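Local coordinates for protein TipC2 (Streptococcus intermedius B196, PDB 6DHX) that probably serves as an immunity protein, protecting the bacterium against an antibacterial toxin exported by a type VII secretion system, at residues S62-D67 and Y74-I79; L91-K96 and R103-N108. All coordinates share one frame; numbering follows the deposited sequence.

Interaction 1. Residues S62-D67 and Y74-I79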
ATOM      1  N   SER A  62       7.067  -9.221   0.395  1.00 20.44           N
ATOM      2  CA  SER A  62       5.868  -8.640  -0.193  1.00 21.22           C
ATOM      3  C   SER A  62       4.681  -9.361   0.414  1.00 23.74           C
ATOM      4  O   SER A  62       4.714 -10.592   0.539  1.00 24.48           O
ATOM      5  CB  SER A  62       5.926  -8.805  -1.728  1.00 26.93           C
ATOM      6  OG  SER A  62       4.768  -8.323  -2.370  1.00 27.24           O
ATOM      7  N   ILE A  63       3.667  -8.596   0.825  1.00 18.54           N
ATOM      8  CA  ILE A  63       2.498  -9.111   1.530  1.00 19.25           C
ATOM      9  C   ILE A  63       1.324  -9.023   0.566  1.00 21.87           C
ATOM     10  O   ILE A  63       1.122  -7.975  -0.067  1.00 23.29           O
ATOM     11  CB  ILE A  63       2.207  -8.281   2.797  1.00 22.15           C
ATOM     12  CG1 ILE A  63       3.479  -8.111   3.675  1.00 23.32           C
ATOM     13  CG2 ILE A  63       1.011  -8.852   3.556  1.00 23.43           C
ATOM     14  CD1 ILE A  63       4.181  -9.464   4.087  1.00 21.67           C
ATOM     15  N   LEU A  64       0.566 -10.097   0.446  1.00 20.25           N
ATOM     16  CA  LEU A  64      -0.564 -10.130  -0.485  1.00 22.40           C
ATOM     17  C   LEU A  64      -1.790 -10.618   0.275  1.00 27.12           C
ATOM     18  O   LEU A  64      -1.756 -11.711   0.873  1.00 29.00           O
ATOM     19  CB  LEU A  64      -0.276 -11.114  -1.663  1.00 21.88           C
ATOM     20  CG  LEU A  64      -1.355 -11.184  -2.736  1.00 29.82           C
ATOM     21  CD1 LEU A  64      -1.371  -9.788  -3.468  1.00 27.69           C
ATOM     22  CD2 LEU A  64      -1.109 -12.284  -3.777  1.00 32.38           C
ATOM     23  N   TYR A  65      -2.875  -9.841   0.241  1.00 23.21           N
ATOM     24  CA  TYR A  65      -4.085 -10.310   0.911  1.00 22.83           C
ATOM     25  C   TYR A  65      -4.677 -11.501   0.172  1.00 25.51           C
ATOM     26  O   TYR A  65      -4.777 -11.505  -1.059  1.00 26.06           O
ATOM     27  CB  TYR A  65      -5.133  -9.183   1.023  1.00 25.97           C
ATOM     28  CG  TYR A  65      -4.889  -8.389   2.272  1.00 22.94           C
ATOM     29  CD1 TYR A  65      -3.810  -7.502   2.350  1.00 22.66           C
ATOM     30  CD2 TYR A  65      -5.684  -8.569   3.402  1.00 25.37           C
ATOM     31  CE1 TYR A  65      -3.516  -6.785   3.539  1.00 21.66           C
ATOM     32  CE2 TYR A  65      -5.411  -7.882   4.596  1.00 24.97           C
ATOM     33  CZ  TYR A  65      -4.332  -6.995   4.650  1.00 21.07           C
ATOM     34  OH  TYR A  65      -4.062  -6.304   5.802  1.00 23.32           O
ATOM     35  N   LYS A  66      -5.076 -12.516   0.949  1.00 27.47           N
ATOM     36  CA  LYS A  66      -5.711 -13.713   0.410  1.00 33.40           C
ATOM     37  C   LYS A  66      -7.097 -13.390  -0.135  1.00 32.60           C
ATOM     38  O   LYS A  66      -7.781 -12.483   0.334  1.00 34.87           O
ATOM     39  CB  LYS A  66      -5.843 -14.796   1.504  1.00 29.64           C
ATOM     40  CG  LYS A  66      -4.509 -15.298   2.097  1.00 34.38           C
ATOM     41  CD  LYS A  66      -4.724 -16.199   3.334  1.00 31.79           C
ATOM     42  CE  LYS A  66      -3.395 -16.753   3.896  1.00 38.14           C
ATOM     43  NZ  LYS A  66      -3.624 -17.576   5.182  1.00 38.52           N
ATOM     44  N   ASP A  67      -7.521 -14.171  -1.124  1.00 37.22           N
ATOM     45  CA  ASP A  67      -8.837 -13.963  -1.725  1.00 42.15           C
ATOM     46  C   ASP A  67      -9.960 -14.001  -0.685  1.00 44.19           C
ATOM     47  O   ASP A  67     -10.888 -13.184  -0.751  1.00 44.14           O
ATOM     48  CB  ASP A  67      -9.067 -14.998  -2.818  1.00 47.40           C
ATOM     49  CG  ASP A  67      -8.068 -14.881  -3.939  1.00 59.81           C
ATOM     50  OD1 ASP A  67      -7.551 -13.757  -4.171  1.00 57.41           O
ATOM     51  OD2 ASP A  67      -7.798 -15.913  -4.592  1.00 68.38           O
ATOM     52  N   TYR A  74     -12.914  -5.344  -4.718  1.00 40.70           N
ATOM     53  CA  TYR A  74     -11.469  -5.182  -4.554  1.00 35.67           C
ATOM     54  C   TYR A  74     -10.752  -6.424  -5.056  1.00 41.59           C
ATOM     55  O   TYR A  74     -11.061  -7.551  -4.645  1.00 44.21           O
ATOM     56  CB  TYR A  74     -11.111  -4.891  -3.093  1.00 32.63           C
ATOM     57  CG  TYR A  74     -11.667  -3.559  -2.635  1.00 33.64           C
ATOM     58  CD1 TYR A  74     -10.968  -2.369  -2.856  1.00 31.64           C
ATOM     59  CD2 TYR A  74     -12.910  -3.480  -2.014  1.00 41.25           C
ATOM     60  CE1 TYR A  74     -11.494  -1.137  -2.453  1.00 32.54           C
ATOM     61  CE2 TYR A  74     -13.438  -2.264  -1.605  1.00 39.43           C
ATOM     62  CZ  TYR A  74     -12.720  -1.089  -1.822  1.00 38.05           C
ATOM     63  OH  TYR A  74     -13.257   0.132  -1.438  1.00 41.23           O
ATOM     64  N   THR A  75      -9.783  -6.218  -5.941  1.00 31.43           N
ATOM     65  CA  THR A  75      -9.124  -7.301  -6.653  1.00 31.36           C
ATOM     66  C   THR A  75      -7.737  -7.609  -6.104  1.00 32.12           C
ATOM     67  O   THR A  75      -7.201  -8.692  -6.392  1.00 33.24           O
ATOM     68  CB  THR A  75      -9.017  -6.962  -8.151  1.00 36.77           C
ATOM     69  OG1 THR A  75      -8.299  -5.731  -8.316  1.00 33.98           O
ATOM     70  CG2 THR A  75     -10.396  -6.797  -8.748  1.00 45.90           C
ATOM     71  N   LYS A  76      -7.137  -6.672  -5.366  1.00 27.68           N
ATOM     72  CA  LYS A  76      -5.774  -6.844  -4.878  1.00 25.60           C
ATOM     73  C   LYS A  76      -5.525  -5.870  -3.739  1.00 27.80           C
ATOM     74  O   LYS A  76      -5.913  -4.701  -3.813  1.00 25.61           O
ATOM     75  CB  LYS A  76      -4.746  -6.598  -5.997  1.00 30.58           C
ATOM     76  CG  LYS A  76      -3.323  -6.915  -5.599  1.00 29.84           C
ATOM     77  CD  LYS A  76      -2.418  -6.943  -6.845  1.00 34.84           C
ATOM     78  CE  LYS A  76      -1.043  -7.436  -6.467  1.00 37.23           C
ATOM     79  NZ  LYS A  76      -0.122  -7.506  -7.674  1.00 33.34           N
ATOM     80  N   ILE A  77      -4.837  -6.341  -2.705  1.00 23.32           N
ATOM     81  CA  ILE A  77      -4.334  -5.476  -1.649  1.00 21.85           C
ATOM     82  C   ILE A  77      -2.950  -6.000  -1.310  1.00 22.77           C
ATOM     83  O   ILE A  77      -2.793  -7.187  -1.010  1.00 22.29           O
ATOM     84  CB  ILE A  77      -5.239  -5.479  -0.382  1.00 22.03           C
ATOM     85  CG1 ILE A  77      -6.715  -5.223  -0.708  1.00 27.52           C
ATOM     86  CG2 ILE A  77      -4.683  -4.464   0.671  1.00 21.99           C
ATOM     87  CD1 ILE A  77      -7.693  -5.603   0.444  1.00 29.42           C
ATOM     88  N   ALA A  78      -1.945  -5.134  -1.351  1.00 20.82           N
ATOM     89  CA  ALA A  78      -0.576  -5.631  -1.239  1.00 24.69           C
ATOM     90  C   ALA A  78       0.295  -4.619  -0.516  1.00 24.84           C
ATOM     91  O   ALA A  78       0.003  -3.417  -0.490  1.00 22.29           O
ATOM     92  CB  ALA A  78      -0.008  -5.956  -2.631  1.00 25.99           C
ATOM     93  N   ILE A  79       1.356  -5.125   0.117  1.00 21.52           N
ATOM     94  CA  ILE A  79       2.358  -4.278   0.770  1.00 19.85           C
ATOM     95  C   ILE A  79       3.717  -4.722   0.269  1.00 23.82           C
ATOM     96  O   ILE A  79       4.078  -5.879   0.445  1.00 21.26           O
ATOM     97  CB  ILE A  79       2.326  -4.386   2.306  1.00 20.20           C
ATOM     98  CG1 ILE A  79       0.895  -4.228   2.848  1.00 20.00           C
ATOM     99  CG2 ILE A  79       3.290  -3.335   2.897  1.00 20.79           C
ATOM    100  CD1 ILE A  79       0.783  -4.560   4.361  1.00 22.02           C
TER
HETATM  101  O   HOH W   1      -4.714  -9.347  -2.859  1.00 26.10           O

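Interaction 2. Residues L91-K96 and R103-N108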
ATOM      1  N   LEU A  91       5.344   0.375   0.434  1.00 18.42           N
ATOM      2  CA  LEU A  91       4.282   0.754  -0.506  1.00 18.98           C
ATOM      3  C   LEU A  91       3.072  -0.100  -0.167  1.00 23.37           C
ATOM      4  O   LEU A  91       3.158  -1.334  -0.230  1.00 25.07           O
ATOM      5  CB  LEU A  91       4.717   0.502  -1.943  1.00 22.40           C
ATOM      6  CG  LEU A  91       3.524   0.543  -2.914  1.00 25.70           C
ATOM      7  CD1 LEU A  91       3.037   2.027  -3.081  1.00 27.72           C
ATOM      8  CD2 LEU A  91       3.960  -0.028  -4.229  1.00 30.42           C
ATOM      9  N   ILE A  92       1.959   0.545   0.201  1.00 21.45           N
ATOM     10  CA  ILE A  92       0.678  -0.126   0.411  1.00 19.06           C
ATOM     11  C   ILE A  92      -0.187   0.252  -0.784  1.00 20.87           C
ATOM     12  O   ILE A  92      -0.389   1.439  -1.036  1.00 21.63           O
ATOM     13  CB  ILE A  92       0.010   0.331   1.720  1.00 20.72           C
ATOM     14  CG1 ILE A  92       0.909  -0.023   2.926  1.00 19.26           C
ATOM     15  CG2 ILE A  92      -1.445  -0.235   1.825  1.00 21.46           C
ATOM     16  CD1 ILE A  92       0.519   0.797   4.189  1.00 23.02           C
ATOM     17  N   TYR A  93      -0.698  -0.724  -1.524  1.00 20.32           N
ATOM     18  CA  TYR A  93      -1.570  -0.360  -2.626  1.00 21.16           C
ATOM     19  C   TYR A  93      -2.727  -1.335  -2.734  1.00 23.13           C
ATOM     20  O   TYR A  93      -2.702  -2.456  -2.215  1.00 24.74           O
ATOM     21  CB  TYR A  93      -0.818  -0.254  -3.968  1.00 21.90           C
ATOM     22  CG  TYR A  93      -0.297  -1.540  -4.563  1.00 25.14           C
ATOM     23  CD1 TYR A  93       0.930  -2.070  -4.169  1.00 28.22           C
ATOM     24  CD2 TYR A  93      -1.028  -2.197  -5.562  1.00 28.62           C
ATOM     25  CE1 TYR A  93       1.418  -3.262  -4.748  1.00 29.68           C
ATOM     26  CE2 TYR A  93      -0.568  -3.363  -6.133  1.00 33.88           C
ATOM     27  CZ  TYR A  93       0.654  -3.903  -5.729  1.00 34.39           C
ATOM     28  OH  TYR A  93       1.127  -5.075  -6.330  1.00 35.75           O
ATOM     29  N   PHE A  94      -3.777  -0.869  -3.410  1.00 21.71           N
ATOM     30  CA  PHE A  94      -4.909  -1.739  -3.617  1.00 23.06           C
ATOM     31  C   PHE A  94      -5.588  -1.333  -4.902  1.00 26.27           C
ATOM     32  O   PHE A  94      -5.369  -0.231  -5.434  1.00 24.52           O
ATOM     33  CB  PHE A  94      -5.896  -1.703  -2.446  1.00 22.35           C
ATOM     34  CG  PHE A  94      -6.511  -0.324  -2.168  1.00 26.52           C
ATOM     35  CD1 PHE A  94      -5.872   0.581  -1.320  1.00 21.96           C
ATOM     36  CD2 PHE A  94      -7.749   0.024  -2.711  1.00 29.79           C
ATOM     37  CE1 PHE A  94      -6.444   1.832  -1.022  1.00 24.00           C
ATOM     38  CE2 PHE A  94      -8.316   1.270  -2.429  1.00 32.17           C
ATOM     39  CZ  PHE A  94      -7.684   2.166  -1.557  1.00 26.60           C
ATOM     40  N   GLU A  95      -6.377  -2.265  -5.420  1.00 25.85           N
ATOM     41  CA  GLU A  95      -7.016  -2.122  -6.728  1.00 25.82           C
ATOM     42  C   GLU A  95      -8.463  -2.575  -6.639  1.00 27.18           C
ATOM     43  O   GLU A  95      -8.799  -3.508  -5.897  1.00 30.70           O
ATOM     44  CB  GLU A  95      -6.283  -2.935  -7.834  1.00 26.62           C
ATOM     45  CG  GLU A  95      -4.766  -2.660  -7.964  1.00 29.53           C
ATOM     46  CD  GLU A  95      -4.139  -3.319  -9.204  1.00 39.74           C
ATOM     47  OE1 GLU A  95      -4.816  -4.132  -9.869  1.00 39.28           O
ATOM     48  OE2 GLU A  95      -2.954  -3.026  -9.500  1.00 36.84           O
ATOM     49  N   LYS A  96      -9.318  -1.889  -7.391  1.00 28.39           N
ATOM     50  CA  LYS A  96     -10.758  -2.098  -7.385  1.00 32.48           C
ATOM     51  C   LYS A  96     -11.266  -1.962  -8.805  1.00 37.40           C
ATOM     52  O   LYS A  96     -10.848  -1.064  -9.550  1.00 33.27           O
ATOM     53  CB  LYS A  96     -11.459  -1.074  -6.482  1.00 35.18           C
ATOM     54  CG  LYS A  96     -12.928  -1.385  -6.188  1.00 41.63           C
ATOM     55  CD  LYS A  96     -13.580  -0.242  -5.430  1.00 46.79           C
ATOM     56  CE  LYS A  96     -14.345   0.669  -6.381  1.00 57.84           C
ATOM     57  NZ  LYS A  96     -15.414  -0.058  -7.131  1.00 63.50           N
ATOM     58  N   ARG A 103      -9.650  -0.886 -13.834  1.00 32.45           N
ATOM     59  CA  ARG A 103      -9.472  -0.881 -12.384  1.00 34.24           C
ATOM     60  C   ARG A 103      -8.789   0.408 -11.973  1.00 33.22           C
ATOM     61  O   ARG A 103      -7.959   0.952 -12.712  1.00 35.06           O
ATOM     62  CB  ARG A 103      -8.622  -2.086 -11.875  1.00 33.38           C
ATOM     63  CG  ARG A 103      -9.122  -3.471 -12.414  1.00 36.67           C
ATOM     64  CD  ARG A 103      -8.428  -4.609 -11.644  1.00 40.91           C
ATOM     65  NE  ARG A 103      -6.960  -4.524 -11.640  1.00 44.45           N
ATOM     66  CZ  ARG A 103      -6.191  -4.952 -12.649  1.00 44.17           C
ATOM     67  NH1 ARG A 103      -6.755  -5.466 -13.736  1.00 45.41           N
ATOM     68  NH2 ARG A 103      -4.863  -4.857 -12.569  1.00 40.65           N
ATOM     69  N   VAL A 104      -9.145   0.901 -10.806  1.00 29.36           N
ATOM     70  CA  VAL A 104      -8.394   1.971 -10.173  1.00 27.45           C
ATOM     71  C   VAL A 104      -7.384   1.351  -9.216  1.00 34.97           C
ATOM     72  O   VAL A 104      -7.622   0.304  -8.612  1.00 31.44           O
ATOM     73  CB  VAL A 104      -9.344   2.943  -9.449  1.00 30.82           C
ATOM     74  CG1 VAL A 104      -9.966   2.257  -8.202  1.00 30.24           C
ATOM     75  CG2 VAL A 104      -8.649   4.211  -9.076  1.00 30.59           C
ATOM     76  N   ARG A 105      -6.215   1.960  -9.135  1.00 27.74           N
ATOM     77  CA  ARG A 105      -5.172   1.509  -8.225  1.00 29.53           C
ATOM     78  C   ARG A 105      -4.851   2.678  -7.328  1.00 31.96           C
ATOM     79  O   ARG A 105      -4.482   3.744  -7.821  1.00 30.83           O
ATOM     80  CB  ARG A 105      -3.921   1.095  -8.979  1.00 30.72           C
ATOM     81  CG  ARG A 105      -4.156   0.367 -10.271  1.00 49.27           C
ATOM     82  CD  ARG A 105      -2.823   0.271 -11.030  1.00 59.54           C
ATOM     83  NE  ARG A 105      -1.982  -0.861 -10.606  1.00 61.46           N
ATOM     84  CZ  ARG A 105      -1.152  -0.888  -9.560  1.00 64.09           C
ATOM     85  NH1 ARG A 105      -0.444  -1.989  -9.317  1.00 56.26           N
ATOM     86  NH2 ARG A 105      -1.056   0.142  -8.739  1.00 67.86           N
ATOM     87  N   ILE A 106      -4.979   2.500  -6.022  1.00 22.97           N
ATOM     88  CA  ILE A 106      -4.622   3.572  -5.113  1.00 21.85           C
ATOM     89  C   ILE A 106      -3.323   3.155  -4.436  1.00 24.37           C
ATOM     90  O   ILE A 106      -3.230   2.060  -3.858  1.00 26.33           O
ATOM     91  CB  ILE A 106      -5.771   3.878  -4.131  1.00 26.54           C
ATOM     92  CG1 ILE A 106      -6.934   4.475  -4.949  1.00 35.09           C
ATOM     93  CG2 ILE A 106      -5.375   4.902  -3.107  1.00 23.37           C
ATOM     94  CD1 ILE A 106      -8.238   4.670  -4.149  1.00 41.38           C
ATOM     95  N   TRP A 107      -2.337   4.037  -4.523  1.00 23.53           N
ATOM     96  CA  TRP A 107      -0.922   3.765  -4.344  1.00 28.48           C
ATOM     97  C   TRP A 107      -0.417   4.655  -3.224  1.00 27.85           C
ATOM     98  O   TRP A 107      -0.482   5.886  -3.334  1.00 26.83           O
ATOM     99  CB  TRP A 107      -0.263   4.133  -5.678  1.00 33.86           C
ATOM    100  CG  TRP A 107       1.080   3.832  -5.914  1.00 32.92           C
ATOM    101  CD1 TRP A 107       2.166   4.633  -5.673  1.00 35.56           C
ATOM    102  CD2 TRP A 107       1.566   2.679  -6.565  1.00 33.64           C
ATOM    103  NE1 TRP A 107       3.301   4.031  -6.127  1.00 36.59           N
ATOM    104  CE2 TRP A 107       2.966   2.821  -6.675  1.00 37.67           C
ATOM    105  CE3 TRP A 107       0.958   1.542  -7.084  1.00 39.90           C
ATOM    106  CZ2 TRP A 107       3.775   1.851  -7.268  1.00 46.29           C
ATOM    107  CZ3 TRP A 107       1.767   0.573  -7.663  1.00 46.83           C
ATOM    108  CH2 TRP A 107       3.154   0.736  -7.752  1.00 42.96           C
ATOM    109  N   ASN A 108       0.087   4.058  -2.139  1.00 20.20           N
ATOM    110  CA  ASN A 108       0.345   4.844  -0.933  1.00 19.63           C
ATOM    111  C   ASN A 108       1.752   4.511  -0.498  1.00 22.37           C
ATOM    112  O   ASN A 108       1.979   3.436   0.076  1.00 23.08           O
ATOM    113  CB  ASN A 108      -0.646   4.512   0.164  1.00 21.61           C
ATOM    114  CG  ASN A 108      -2.083   4.543  -0.360  1.00 26.92           C
ATOM    115  OD1 ASN A 108      -2.629   5.639  -0.539  1.00 27.33           O
ATOM    116  ND2 ASN A 108      -2.674   3.365  -0.653  1.00 25.18           N
TER

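Interaction 1. Residues S62-D67 and Y74-I79
The phenol ring of Tyr65 is the one flat group carried into this contact, and Ile77 lines it: Ile77 O lies at the ring edge, in its plane, while the CG2 branch of Ile77 reaches CD1 of Tyr65 at 3.6 Å, the two side chains crossing obliquely. With CG of Tyr65 anti to its own carbonyl carbon (chi1 -87°), the ring stands up from the sheet beside Ile77, and its hydroxyl is hydrogen-bonded to Asp169 of helix 151-173. The same Ile77 O accepts from Tyr65 N at 2.9 Å, almost straight and nearly along the C=O axis, so one carbonyl meets both the main chain and the ring of Tyr65. One step further, where strand 59-65 ends, a water takes over the bridging: it donates to Tyr65 O and accepts from Ile77 N at 3.0 Å.

Toward the other end, Ile63 and Ile79 form an antiparallel hydrogen-bonded pair, with Ile63 N to Ile79 O at 2.8 Å and the return bond, Ile79 N to Ile63 O, at 2.9 Å on a carbonyl lone pair. Their side chains lie side by side, CB to CB 3.9 Å, and both touch Phe39 from a loop. Leu64 and Ala78 form the adjacent non-hydrogen-bonded pair on the opposite face. There the Leu64 side chain crosses the extended Lys76 chain at about a right angle, its CD1 touching CE of Lys76 at 3.8 Å, and lies more loosely against CB of Ala78; the Lys76 ammonium continues to Tyr93 OH.

Strand 45-51 flanks strand 59-65, and helix 151-173 packs on the face bearing Ile77. Antiparallel pairing that opens around a water toward the loop 66-73 marks a beta hairpin, joined by a loop and not a tight turn, within the protein's curled sheet.

Interaction 2. Residues L91-K96 and R103-N108
Glu95 grips two arginines of the neighbouring strand at once. Its chain, extended beyond CG, places OE1 in the guanidinium plane of Arg103, which holds that single oxygen side-on through NE and NH2, both at 2.8 Å from OE1; NH2 meets the syn lone pair, NE comes from above the carboxylate plane. OE2 turns to Arg105 in a second salt bridge, OE2 to NE 2.6 Å, although the modelled position of OE2 is less sure. That carboxylate stands 70° from the Arg105 guanidinium and lies over its face.

Beside it, Tyr93 runs alongside Arg105 and Trp107, its ring oblique to the indole and its hydroxyl hydrogen-bonded to Lys76. Leu91 lies over one face of the indole, CD1 standing 3.6 Å above the centroid of the five-membered ring in a CH-pi contact; Lys122 adds a cation-pi contact. On the other face Phe94, with CG in the crowded position between N and C (chi1 61°), lays its ring over Ile106, CZ to CB 3.6 Å.

Paired main-chain bonds set this register at Ile92-Asn108, Phe94-Ile106 and Lys96-Val104. Asn108 reinforces the first: its ND2, above the carbonyl plane, gives Ile92 O a second donor at 3.0 Å. Further out, Glu126 and Asp131 bind Arg103, and Tyr133 packs on Glu95, Arg103 and Arg105.

Buried charge is thus compensated locally: the two guanidiniums should favour an ionised Glu95, while Glu126 and Asp131 share the charge of Arg103 and would temper that effect.

In the fold
Interactions 1 and 2 are successive antiparallel hairpins of one sheet, their centres about 10 Å apart, and they meet where strand 74-82 pairs with strand 89-99. Probable main-chain hydrogen bonds stitch that seam: Thr75 N to Glu95 O and Ala78 N to Tyr93 O, each 2.9 Å. Across the same seam Lys76 NZ stands 3.0 Å from Tyr93 OH, linking the side-chain layer of Leu64 and Ala78 with that of Tyr93 and Trp107. On the reverse face, helix 151-173 spans both hairpins, packing against Ile77 in interaction 1 and against Phe94 and Asn108 in interaction 2. Together the two pairings account for four consecutive strands of the sheet.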